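Local coordinates for cellulase (Uncultured bacterium, PDB 6XSO), which probably hydrolyses internal beta-1,4 linkages in cellulose and related plant polysaccharides such as xylan, as a broad-specificity endoglucanase of family GH5_4, at residues 185-188 and 193-196. Residues are numbered along the deposited sequence; the frame is centred on the assembly and turned at random.
Sequences FASF and QYDA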
loop_
_atom_site.group_PDB
_atom_site.type_symbol
_atom_site.label_atom_id
_atom_site.label_comp_id
_atom_site.label_asym_id
_atom_site.label_seq_id
_atom_site.Cartn_x
_atom_site.Cartn_y
_atom_site.Cartn_z
ATOM N N PHE A 185 -3.213 -16.588 -5.557
ATOM C CA PHE A 185 -3.350 -17.270 -4.279
ATOM C C PHE A 185 -2.090 -18.096 -4.044
ATOM O O PHE A 185 -1.367 -18.442 -4.985
ATOM C CB PHE A 185 -4.632 -18.123 -4.233
ATOM C CG PHE A 185 -4.731 -19.158 -5.319
ATOM C CD1 PHE A 185 -4.137 -20.405 -5.179
ATOM C CD2 PHE A 185 -5.441 -18.882 -6.489
ATOM C CE1 PHE A 185 -4.238 -21.357 -6.199
ATOM C CE2 PHE A 185 -5.542 -19.830 -7.496
ATOM C CZ PHE A 185 -4.934 -21.058 -7.351
ATOM N N ALA A 186 -1.819 -18.398 -2.772
ATOM C CA ALA A 186 -0.593 -19.109 -2.440
ATOM C C ALA A 186 -0.572 -20.477 -3.117
ATOM O O ALA A 186 -1.548 -21.236 -3.061
ATOM C CB ALA A 186 -0.439 -19.261 -0.931
ATOM N N SER A 187 0.556 -20.779 -3.766
ATOM C CA SER A 187 0.872 -22.034 -4.477
ATOM C C SER A 187 0.267 -22.145 -5.874
ATOM O O SER A 187 0.405 -23.189 -6.507
ATOM C CB SER A 187 0.588 -23.298 -3.646
ATOM O OG SER A 187 -0.761 -23.715 -3.726
ATOM N N PHE A 188 -0.346 -21.078 -6.403
ATOM C CA PHE A 188 -0.889 -21.103 -7.763
ATOM C C PHE A 188 0.163 -21.476 -8.797
ATOM O O PHE A 188 -0.162 -22.111 -9.806
ATOM C CB PHE A 188 -1.527 -19.742 -8.060
ATOM C CG PHE A 188 -2.071 -19.577 -9.470
ATOM C CD1 PHE A 188 -2.993 -20.472 -9.994
ATOM C CD2 PHE A 188 -1.671 -18.509 -10.245
ATOM C CE1 PHE A 188 -3.488 -20.301 -11.271
ATOM C CE2 PHE A 188 -2.164 -18.337 -11.520
ATOM C CZ PHE A 188 -3.070 -19.236 -12.033
ATOM N N GLN A 193 -1.143 -26.242 -10.292
ATOM C CA GLN A 193 -1.743 -25.005 -9.807
ATOM C C GLN A 193 -2.098 -25.050 -8.326
ATOM O O GLN A 193 -2.873 -24.213 -7.856
ATOM C CB GLN A 193 -2.951 -24.574 -10.649
ATOM C CG GLN A 193 -2.588 -24.162 -12.073
ATOM C CD GLN A 193 -2.242 -25.336 -12.970
ATOM O OE1 GLN A 193 -3.071 -26.215 -13.211
ATOM N NE2 GLN A 193 -1.013 -25.354 -13.479
ATOM N N TYR A 194 -1.534 -25.995 -7.570
ATOM C CA TYR A 194 -1.734 -26.021 -6.125
ATOM C C TYR A 194 -0.713 -26.932 -5.455
ATOM O O TYR A 194 -0.330 -27.970 -5.999
ATOM C CB TYR A 194 -3.148 -26.489 -5.748
ATOM C CG TYR A 194 -3.549 -26.132 -4.340
ATOM C CD1 TYR A 194 -3.727 -24.802 -3.966
ATOM C CD2 TYR A 194 -3.732 -27.113 -3.380
ATOM C CE1 TYR A 194 -4.068 -24.478 -2.680
ATOM C CE2 TYR A 194 -4.087 -26.793 -2.093
ATOM C CZ TYR A 194 -4.238 -25.486 -1.748
ATOM O OH TYR A 194 -4.600 -25.135 -0.462
ATOM N N ASP A 195 -0.313 -26.540 -4.241
ATOM C CA ASP A 195 0.556 -27.347 -3.382
ATOM C C ASP A 195 0.151 -26.978 -1.958
ATOM O O ASP A 195 0.421 -25.860 -1.495
ATOM C CB ASP A 195 2.024 -27.064 -3.685
ATOM C CG ASP A 195 2.975 -27.870 -2.816
ATOM O OD1 ASP A 195 2.645 -28.093 -1.625
ATOM O OD2 ASP A 195 4.046 -28.271 -3.325
ATOM N N ALA A 196 -0.559 -27.900 -1.294
ATOM C CA ALA A 196 -1.140 -27.585 0.006
ATOM C C ALA A 196 -0.066 -27.271 1.035
ATOM O O ALA A 196 -0.271 -26.432 1.921
ATOM C CB ALA A 196 -1.998 -28.748 0.493
HETATM O O HOH W 1 1.163 -23.762 -12.328
#
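Ser-187 and Phe-188 lie against Tyr-194 and Gln-193 with their CA atoms 5.0 Å and 4.5 Å apart, although neither segment is a strand. Residues 185-188 form a type II beta turn, closed by a bond from Phe-188 N to Phe-185 O. Ser-187 takes its third position, where phi is positive, a strained value for a residue with a CB; here the two bonds of its hydroxyl go with it. Across the gap the backbones meet through weak C-H...O contacts, the shorter running 3.3 Å from Gln-193 CA to Phe-188 O. In the Gln-193 conformer described, a water may also link that carbonyl to NE2.

Serine suits the turn because its small hydroxyl both gives and receives. OG, set between the backbone N and carbonyl carbon (chi1 84°), donates to Ala-186 O at 2.7 Å, slightly tilted from the carbonyl plane. It accepts Asp-195 N at 2.9 Å in a fairly straight bond (159°). With an alanine here the hydroxyl is gone, which would probably leave Asp-195 N without this acceptor and Ala-186 O without its donor.

Both segments belong to the long loop that follows strand 168-171 of the (beta/alpha)8 barrel and leads into helix 196-219. Asp-195 is the N-cap of that helix: a short carboxylate here can turn onto a backbone amide of the first turn, and OD1 accepts Val-198 N.

The Tyr-194 ring comes close to the same hydroxyl, CD1 lying 3.2 Å from Ser-187 OG. Phe-185 presents its ring edge to Gln-193 O, 3.6 Å from CE1. That carbon also meets Tyr-194 CD1 at 4.1 Å; the two side chains cross nearly at right angles, and His-246 packs against both rings. On one face of Phe-185 rests Phe-188 CB, toward the rim. In the same conformer the aliphatic part of Gln-193 crosses the Phe-188 ring at a slant, CG approaching CE1.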